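Local coordinates for protein phosphotransferase ChpT (Brucella abortus, PDB 4QPK) that passes phosphoryl groups, as a homodimeric histidine phosphotransferase, through a phosphorelay controlling growth, division and intracellular survival of Brucella abortus, at residues L96-I101 / T123-N128; G116-V121 / F133-A138. One frame throughout, in Å; residues are numbered along the deposited sequence.

Contact 1 (L96-I101 / T123-N128). With NA (sodium ion), chain E.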
ATOM      1  N   LEU B  96       4.188   2.696   7.540  1.00 13.92           N
ATOM      2  CA  LEU B  96       4.235   3.118   6.134  1.00 16.48           C
ATOM      3  C   LEU B  96       5.676   3.158   5.609  1.00 16.54           C
ATOM      4  O   LEU B  96       5.953   2.731   4.483  1.00 14.72           O
ATOM      5  CB  LEU B  96       3.527   4.471   5.974  1.00 14.66           C
ATOM      6  CG  LEU B  96       1.997   4.335   6.119  1.00 14.91           C
ATOM      7  CD1 LEU B  96       1.345   5.691   6.473  1.00 18.15           C
ATOM      8  CD2 LEU B  96       1.325   3.740   4.873  1.00 18.92           C
ATOM      9  N   GLN B  97       6.597   3.688   6.410  1.00 16.06           N
ATOM     10  CA  GLN B  97       7.994   3.750   5.970  1.00 16.59           C
ATOM     11  C   GLN B  97       8.589   2.341   5.831  1.00 16.39           C
ATOM     12  O   GLN B  97       9.366   2.076   4.911  1.00 15.72           O
ATOM     13  CB  GLN B  97       8.844   4.585   6.937  1.00 17.28           C
ATOM     14  CG  GLN B  97       8.504   6.081   6.998  1.00 16.76           C
ATOM     15  CD  GLN B  97       8.717   6.792   5.663  1.00 32.30           C
ATOM     16  OE1 GLN B  97       9.495   6.343   4.829  1.00 28.77           O
ATOM     17  NE2 GLN B  97       8.053   7.927   5.479  1.00 38.71           N
ATOM     18  N   PHE B  98       8.219   1.439   6.736  1.00 12.82           N
ATOM     19  CA  PHE B  98       8.703   0.071   6.645  1.00 16.69           C
ATOM     20  C   PHE B  98       8.125  -0.591   5.397  1.00 17.25           C
ATOM     21  O   PHE B  98       8.849  -1.201   4.620  1.00 15.01           O
ATOM     22  CB  PHE B  98       8.336  -0.703   7.916  1.00 14.54           C
ATOM     23  CG  PHE B  98       8.879  -2.100   7.957  1.00 15.69           C
ATOM     24  CD1 PHE B  98       8.170  -3.141   7.372  1.00 16.99           C
ATOM     25  CD2 PHE B  98      10.088  -2.373   8.586  1.00 16.49           C
ATOM     26  CE1 PHE B  98       8.663  -4.441   7.403  1.00 20.37           C
ATOM     27  CE2 PHE B  98      10.583  -3.683   8.629  1.00 18.67           C
ATOM     28  CZ  PHE B  98       9.860  -4.712   8.026  1.00 18.11           C
ATOM     29  N   ALA B  99       6.829  -0.411   5.178  1.00 14.96           N
ATOM     30  CA  ALA B  99       6.167  -1.011   4.015  1.00 15.14           C
ATOM     31  C   ALA B  99       6.745  -0.490   2.696  1.00 14.69           C
ATOM     32  O   ALA B  99       6.868  -1.248   1.733  1.00 16.06           O
ATOM     33  CB  ALA B  99       4.673  -0.748   4.073  1.00 16.64           C
ATOM     34  N   ARG B 100       7.113   0.785   2.680  1.00 15.94           N
ATOM     35  CA  ARG B 100       7.671   1.443   1.497  1.00 17.79           C
ATOM     36  C   ARG B 100       8.883   0.687   0.933  1.00 19.56           C
ATOM     37  O   ARG B 100       9.080   0.617  -0.290  1.00 17.58           O
ATOM     38  CB  ARG B 100       8.066   2.881   1.877  1.00 21.51           C
ATOM     39  CG  ARG B 100       8.031   3.917   0.787  1.00 42.91           C
ATOM     40  CD  ARG B 100       8.388   5.279   1.384  1.00 37.07           C
ATOM     41  NE  ARG B 100       9.210   6.117   0.507  1.00 42.94           N
ATOM     42  CZ  ARG B 100      10.538   6.215   0.569  1.00 49.88           C
ATOM     43  NH1 ARG B 100      11.231   5.504   1.455  1.00 42.59           N
ATOM     44  NH2 ARG B 100      11.179   7.019  -0.273  1.00 48.99           N
ATOM     45  N   ILE B 101       9.692   0.124   1.829  1.00 14.94           N
ATOM     46  CA  ILE B 101      10.876  -0.634   1.435  1.00 16.30           C
ATOM     47  C   ILE B 101      10.596  -2.140   1.407  1.00 17.63           C
ATOM     48  O   ILE B 101      10.990  -2.812   0.461  1.00 21.46           O
ATOM     49  CB  ILE B 101      12.070  -0.353   2.388  1.00 14.03           C
ATOM     50  CG1 ILE B 101      12.352   1.151   2.448  1.00 17.25           C
ATOM     51  CG2 ILE B 101      13.339  -1.086   1.912  1.00 18.65           C
ATOM     52  CD1 ILE B 101      13.584   1.530   3.289  1.00 23.49           C
ATOM     53  N   THR B 123      14.221  -0.511  12.660  1.00 15.18           N
ATOM     54  CA  THR B 123      14.371  -0.118  14.061  1.00 17.37           C
ATOM     55  C   THR B 123      13.163   0.699  14.534  1.00 17.61           C
ATOM     56  O   THR B 123      12.628   0.471  15.619  1.00 16.34           O
ATOM     57  CB  THR B 123      15.680   0.663  14.260  1.00 16.70           C
ATOM     58  OG1 THR B 123      16.767  -0.187  13.877  1.00 17.11           O
ATOM     59  CG2 THR B 123      15.853   1.080  15.729  1.00 17.84           C
ATOM     60  N   GLU B 124      12.714   1.630  13.702  1.00 15.42           N
ATOM     61  CA  GLU B 124      11.559   2.449  14.053  1.00 16.85           C
ATOM     62  C   GLU B 124      10.276   1.594  14.086  1.00 16.94           C
ATOM     63  O   GLU B 124       9.399   1.786  14.943  1.00 16.97           O
ATOM     64  CB  GLU B 124      11.428   3.611  13.054  1.00 16.55           C
ATOM     65  CG  GLU B 124      10.271   4.577  13.267  1.00 20.50           C
ATOM     66  CD  GLU B 124      10.311   5.294  14.607  1.00 31.73           C
ATOM     67  OE1 GLU B 124      11.387   5.326  15.263  1.00 23.69           O
ATOM     68  OE2 GLU B 124       9.266   5.880  14.975  1.00 29.41           O
ATOM     69  N   TYR B 125      10.167   0.654  13.153  1.00 15.77           N
ATOM     70  CA  TYR B 125       9.026  -0.248  13.110  1.00 15.94           C
ATOM     71  C   TYR B 125       8.925  -1.031  14.420  1.00 19.44           C
ATOM     72  O   TYR B 125       7.850  -1.124  15.011  1.00 16.91           O
ATOM     73  CB  TYR B 125       9.142  -1.210  11.918  1.00 15.88           C
ATOM     74  CG  TYR B 125       8.005  -2.200  11.765  1.00 17.00           C
ATOM     75  CD1 TYR B 125       6.855  -1.857  11.078  1.00 21.26           C
ATOM     76  CD2 TYR B 125       8.100  -3.481  12.292  1.00 18.40           C
ATOM     77  CE1 TYR B 125       5.820  -2.762  10.923  1.00 29.84           C
ATOM     78  CE2 TYR B 125       7.063  -4.394  12.148  1.00 22.78           C
ATOM     79  CZ  TYR B 125       5.929  -4.026  11.458  1.00 26.35           C
ATOM     80  OH  TYR B 125       4.894  -4.931  11.300  1.00 29.12           O
ATOM     81  N   PHE B 126      10.044  -1.587  14.878  1.00 17.47           N
ATOM     82  CA  PHE B 126       9.983  -2.460  16.055  1.00 19.40           C
ATOM     83  C   PHE B 126       9.834  -1.705  17.365  1.00 24.03           C
ATOM     84  O   PHE B 126       9.582  -2.309  18.402  1.00 22.19           O
ATOM     85  CB  PHE B 126      11.184  -3.404  16.100  1.00 17.78           C
ATOM     86  CG  PHE B 126      10.970  -4.639  15.299  1.00 17.90           C
ATOM     87  CD1 PHE B 126      11.257  -4.665  13.948  1.00 18.86           C
ATOM     88  CD2 PHE B 126      10.407  -5.772  15.890  1.00 22.47           C
ATOM     89  CE1 PHE B 126      11.024  -5.809  13.191  1.00 21.08           C
ATOM     90  CE2 PHE B 126      10.170  -6.921  15.145  1.00 25.81           C
ATOM     91  CZ  PHE B 126      10.478  -6.937  13.788  1.00 25.87           C
ATOM     92  N   ARG B 127       9.974  -0.388  17.316  1.00 20.56           N
ATOM     93  CA  ARG B 127       9.551   0.438  18.444  1.00 28.25           C
ATOM     94  C   ARG B 127       8.062   0.210  18.744  1.00 33.43           C
ATOM     95  O   ARG B 127       7.627   0.341  19.892  1.00 34.89           O
ATOM     96  CB  ARG B 127       9.798   1.908  18.147  1.00 30.25           C
ATOM     97  CG  ARG B 127      11.235   2.334  18.260  1.00 37.83           C
ATOM     98  CD  ARG B 127      11.321   3.843  18.352  1.00 43.86           C
ATOM     99  NE  ARG B 127      10.489   4.377  19.425  1.00 48.54           N
ATOM    100  CZ  ARG B 127      10.948   4.736  20.623  1.00 66.25           C
ATOM    101  NH1 ARG B 127      12.242   4.623  20.904  1.00 65.41           N
ATOM    102  NH2 ARG B 127      10.116   5.216  21.539  1.00 60.03           N
ATOM    103  N   ASN B 128       7.284  -0.133  17.715  1.00 28.23           N
ATOM    104  CA  ASN B 128       5.864  -0.447  17.875  1.00 33.48           C
ATOM    105  C   ASN B 128       5.548  -1.937  17.828  1.00 36.37           C
ATOM    106  O   ASN B 128       4.437  -2.329  17.465  1.00 38.77           O
ATOM    107  CB  ASN B 128       5.027   0.264  16.818  1.00 35.80           C
ATOM    108  CG  ASN B 128       5.263   1.755  16.802  1.00 30.32           C
ATOM    109  OD1 ASN B 128       4.801   2.480  17.679  1.00 45.72           O
ATOM    110  ND2 ASN B 128       5.968   2.221  15.789  1.00 36.57           N
TER
HETATM  111 NA    NA E 301       7.492   3.766  16.077  1.00 40.02          NA
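Phe98 and Tyr125 lay their rings face to face, with centroids 4.4 Å apart and planes inclined by 28°, a stack tilted well away from parallel. The contact is closest near the attachment ends, where each CB meets the other ring: Phe98 CD2 lies 3.7 Å from Tyr125 CB, and Phe98 CB comes equally near Tyr125 CD1. Between the rings themselves, Phe98 CG approaches Tyr125 CD1 to 3.7 Å. Phe98 CD1 stands 4.1 Å above the tyrosine plane, displaced toward the rim. Both side chains set out toward the opposite helix, and both rings have CG anti to the backbone N (chi1 -176° for Phe98), which places the two faces opposite one another between the helices. No hydrogen bond crosses between the segments, so they meet through aromatic packing. The join is one of domains: helix 78-102 is the second long helix of the dimerization and histidine phosphotransfer hairpin, whereas helix 115-126 belongs to the domain resembling a kinase ATP-binding domain. Leu151 touches Phe98 and Leu155 touches Tyr125, both from helix 144-160, while Cys55 and Ile59 of the second subunit pack against other residues of 96-101. Beside the stack, Glu124 contributes its carbonyl O and OE2, each a long 3.0 Å from a sodium ion; OE1 forms a salt bridge with Arg90. Asn128 is also at the sodium site, although the very short approach of its modelled ND2 is doubtful as a bond.

Contact 2 (G116-V121 / F133-A138); sequences GDAQNV and FTWEGA
Gln119 spreads across one face of the Trp135 indole, and the amide lies nearly parallel over the ring. The amide and ring planes are only 7° apart, and Gln119 CD sits 3.4 Å from Trp135 CD1, so the flat amide rides on the pyrrole end of the indole. Behind it the aliphatic part makes a CH-pi contact: Gln119 CG is 3.6 Å from the centroid of the five-membered ring and 10° off the ring normal. Gln119 CB stands 3.6 Å above the Trp135 ring plane, over its centre. The extended chain gives this overlap: CG is anti to the backbone N (chi1 179°), with no bend beyond it.

Apolar contact comes next. Ala118 CB reaches Trp135 CH2 at 4.0 Å, approaching obliquely at the six-membered end of the indole, while Phe133 CZ from the same strand lies in the ring plane at its edge. Leu150 of helix 144-160 and Ala122 also touch Trp135, setting the indole between helices and sheet. Strand 132-136 borders the mixed sheet within this chain and pairs with strand 166-173, so the contact fits the layered alpha/beta architecture of kinase ATP-binding domains that this domain resembles.

Polar linkage is indirect. One water donates to Gln119 OE1 at 2.8 Å and to Gly137 O at 2.7 Å, joining the helix side chain to the backbone just past Trp135. With no direct hydrogen bond between the segments, CH-pi and van der Waals contact carry the interface; the water satisfies an amide oxygen that the indole face cannot, and its bond to OE1 would favour the orientation in which the amide lies flat over the indole.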
ATOM      1  N   GLY B 116      21.514   0.490   5.379  1.00 16.46           N
ATOM      2  CA  GLY B 116      21.369   1.524   6.393  1.00 17.06           C
ATOM      3  C   GLY B 116      19.927   2.027   6.435  1.00 16.03           C
ATOM      4  O   GLY B 116      19.366   2.290   7.500  1.00 15.07           O
ATOM      5  N   ASP B 117      19.313   2.172   5.266  1.00 15.10           N
ATOM      6  CA  ASP B 117      17.898   2.565   5.212  1.00 16.13           C
ATOM      7  C   ASP B 117      17.013   1.455   5.767  1.00 15.90           C
ATOM      8  O   ASP B 117      16.016   1.713   6.453  1.00 16.52           O
ATOM      9  CB  ASP B 117      17.483   2.893   3.774  1.00 15.54           C
ATOM     10  CG  ASP B 117      18.130   4.161   3.256  1.00 20.11           C
ATOM     11  OD1 ASP B 117      18.347   5.097   4.061  1.00 20.82           O
ATOM     12  OD2 ASP B 117      18.408   4.229   2.039  1.00 21.42           O
ATOM     13  N   ALA B 118      17.355   0.214   5.432  1.00 13.86           N
ATOM     14  CA  ALA B 118      16.609  -0.928   5.955  1.00 15.53           C
ATOM     15  C   ALA B 118      16.699  -0.964   7.479  1.00 13.73           C
ATOM     16  O   ALA B 118      15.695  -1.165   8.167  1.00 15.03           O
ATOM     17  CB  ALA B 118      17.146  -2.250   5.342  1.00 14.38           C
ATOM     18  N   GLN B 119      17.903  -0.771   8.012  1.00 14.16           N
ATOM     19  CA  GLN B 119      18.069  -0.767   9.463  1.00 14.60           C
ATOM     20  C   GLN B 119      17.234   0.348  10.093  1.00 17.59           C
ATOM     21  O   GLN B 119      16.583   0.144  11.127  1.00 16.43           O
ATOM     22  CB  GLN B 119      19.553  -0.627   9.854  1.00 15.56           C
ATOM     23  CG  GLN B 119      19.754  -0.606  11.362  1.00 17.26           C
ATOM     24  CD  GLN B 119      21.207  -0.544  11.773  1.00 24.24           C
ATOM     25  OE1 GLN B 119      22.095  -0.444  10.932  1.00 25.96           O
ATOM     26  NE2 GLN B 119      21.455  -0.590  13.081  1.00 22.89           N
ATOM     27  N   ASN B 120      17.234   1.524   9.476  1.00 15.83           N
ATOM     28  CA  ASN B 120      16.459   2.629  10.046  1.00 17.25           C
ATOM     29  C   ASN B 120      14.960   2.329  10.108  1.00 14.99           C
ATOM     30  O   ASN B 120      14.339   2.520  11.156  1.00 16.82           O
ATOM     31  CB  ASN B 120      16.697   3.912   9.258  1.00 15.86           C
ATOM     32  CG  ASN B 120      18.069   4.513   9.525  1.00 21.32           C
ATOM     33  OD1 ASN B 120      18.703   4.217  10.534  1.00 23.86           O
ATOM     34  ND2 ASN B 120      18.522   5.375   8.628  1.00 28.95           N
ATOM     35  N   VAL B 121      14.373   1.860   9.005  1.00 15.44           N
ATOM     36  CA  VAL B 121      12.923   1.667   9.028  1.00 13.64           C
ATOM     37  C   VAL B 121      12.582   0.454   9.886  1.00 13.54           C
ATOM     38  O   VAL B 121      11.531   0.424  10.519  1.00 15.89           O
ATOM     39  CB  VAL B 121      12.297   1.527   7.594  1.00 17.26           C
ATOM     40  CG1 VAL B 121      12.587   2.784   6.768  1.00 16.63           C
ATOM     41  CG2 VAL B 121      12.775   0.251   6.857  1.00 14.91           C
ATOM     42  N   PHE B 133      14.568  -5.421  19.881  1.00 24.54           N
ATOM     43  CA  PHE B 133      15.098  -5.531  18.529  1.00 22.86           C
ATOM     44  C   PHE B 133      16.556  -5.091  18.449  1.00 19.38           C
ATOM     45  O   PHE B 133      16.904  -4.011  18.924  1.00 22.81           O
ATOM     46  CB  PHE B 133      14.241  -4.682  17.573  1.00 19.92           C
ATOM     47  CG  PHE B 133      14.677  -4.749  16.132  1.00 21.89           C
ATOM     48  CD1 PHE B 133      14.419  -5.872  15.364  1.00 22.42           C
ATOM     49  CD2 PHE B 133      15.327  -3.677  15.539  1.00 19.05           C
ATOM     50  CE1 PHE B 133      14.822  -5.940  14.040  1.00 24.54           C
ATOM     51  CE2 PHE B 133      15.719  -3.723  14.209  1.00 21.08           C
ATOM     52  CZ  PHE B 133      15.473  -4.860  13.454  1.00 21.65           C
ATOM     53  N   THR B 134      17.402  -5.927  17.848  1.00 18.83           N
ATOM     54  CA  THR B 134      18.799  -5.568  17.602  1.00 17.67           C
ATOM     55  C   THR B 134      19.223  -5.894  16.172  1.00 19.95           C
ATOM     56  O   THR B 134      18.724  -6.833  15.553  1.00 19.32           O
ATOM     57  CB  THR B 134      19.781  -6.286  18.572  1.00 21.77           C
ATOM     58  OG1 THR B 134      19.598  -7.706  18.485  1.00 21.99           O
ATOM     59  CG2 THR B 134      19.567  -5.844  20.003  1.00 20.95           C
ATOM     60  N   TRP B 135      20.189  -5.127  15.684  1.00 18.90           N
ATOM     61  CA  TRP B 135      20.686  -5.226  14.320  1.00 22.25           C
ATOM     62  C   TRP B 135      22.188  -5.126  14.338  1.00 24.43           C
ATOM     63  O   TRP B 135      22.750  -4.162  14.861  1.00 24.30           O
ATOM     64  CB  TRP B 135      20.105  -4.099  13.466  1.00 18.62           C
ATOM     65  CG  TRP B 135      20.468  -4.087  12.002  1.00 19.25           C
ATOM     66  CD1 TRP B 135      21.694  -3.845  11.445  1.00 23.73           C
ATOM     67  CD2 TRP B 135      19.557  -4.241  10.914  1.00 18.06           C
ATOM     68  NE1 TRP B 135      21.602  -3.877  10.073  1.00 21.11           N
ATOM     69  CE2 TRP B 135      20.299  -4.111   9.722  1.00 18.67           C
ATOM     70  CE3 TRP B 135      18.182  -4.490  10.833  1.00 18.84           C
ATOM     71  CZ2 TRP B 135      19.707  -4.213   8.463  1.00 16.19           C
ATOM     72  CZ3 TRP B 135      17.601  -4.596   9.590  1.00 19.36           C
ATOM     73  CH2 TRP B 135      18.358  -4.461   8.422  1.00 19.61           C
ATOM     74  N   GLU B 136      22.833  -6.099  13.713  1.00 20.85           N
ATOM     75  CA  GLU B 136      24.272  -6.171  13.690  1.00 22.29           C
ATOM     76  C   GLU B 136      24.695  -6.459  12.247  1.00 22.67           C
ATOM     77  O   GLU B 136      24.110  -7.309  11.578  1.00 22.81           O
ATOM     78  CB  GLU B 136      24.732  -7.263  14.667  1.00 27.82           C
ATOM     79  CG  GLU B 136      26.183  -7.273  14.996  1.00 35.29           C
ATOM     80  CD  GLU B 136      26.539  -8.349  16.014  1.00 41.79           C
ATOM     81  OE1 GLU B 136      25.628  -9.065  16.496  1.00 34.97           O
ATOM     82  OE2 GLU B 136      27.731  -8.453  16.358  1.00 41.83           O
ATOM     83  N   GLY B 137      25.716  -5.755  11.780  1.00 21.88           N
ATOM     84  CA  GLY B 137      26.250  -5.965  10.447  1.00 23.49           C
ATOM     85  C   GLY B 137      26.534  -4.675   9.703  1.00 25.63           C
ATOM     86  O   GLY B 137      25.810  -3.691   9.837  1.00 25.22           O
ATOM     87  N   ALA B 138      27.580  -4.712   8.886  1.00 24.91           N
ATOM     88  CA  ALA B 138      28.065  -3.554   8.144  1.00 27.62           C
ATOM     89  C   ALA B 138      27.033  -3.007   7.164  1.00 22.04           C
ATOM     90  O   ALA B 138      26.342  -3.770   6.493  1.00 24.60           O
ATOM     91  CB  ALA B 138      29.343  -3.911   7.401  1.00 30.10           C
TER
HETATM   92  O   HOH W   1      24.618  -1.711  11.265  1.00 38.41           O

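Overall arrangement
The centres of the two contacts lie 11 Å apart, and helix 115-126 serves both: its last turn meets helix 78-102 in contact 1, while its earlier turns face strand 132-136 in contact 2. Along the chain the segments alternate, in the order 96-101, 116-121, 123-128, 133-138. Direct touches tie them together: the Phe126 and Phe133 rings stack, Thr123 packs against Phe133, and Phe98 also packs against Val121. Helix 144-160 touches both contacts. The shared helix therefore lies between the phosphotransfer hairpin and the five-stranded sheet, linking the domain that carries the phosphoacceptor histidine to the kinase-like one.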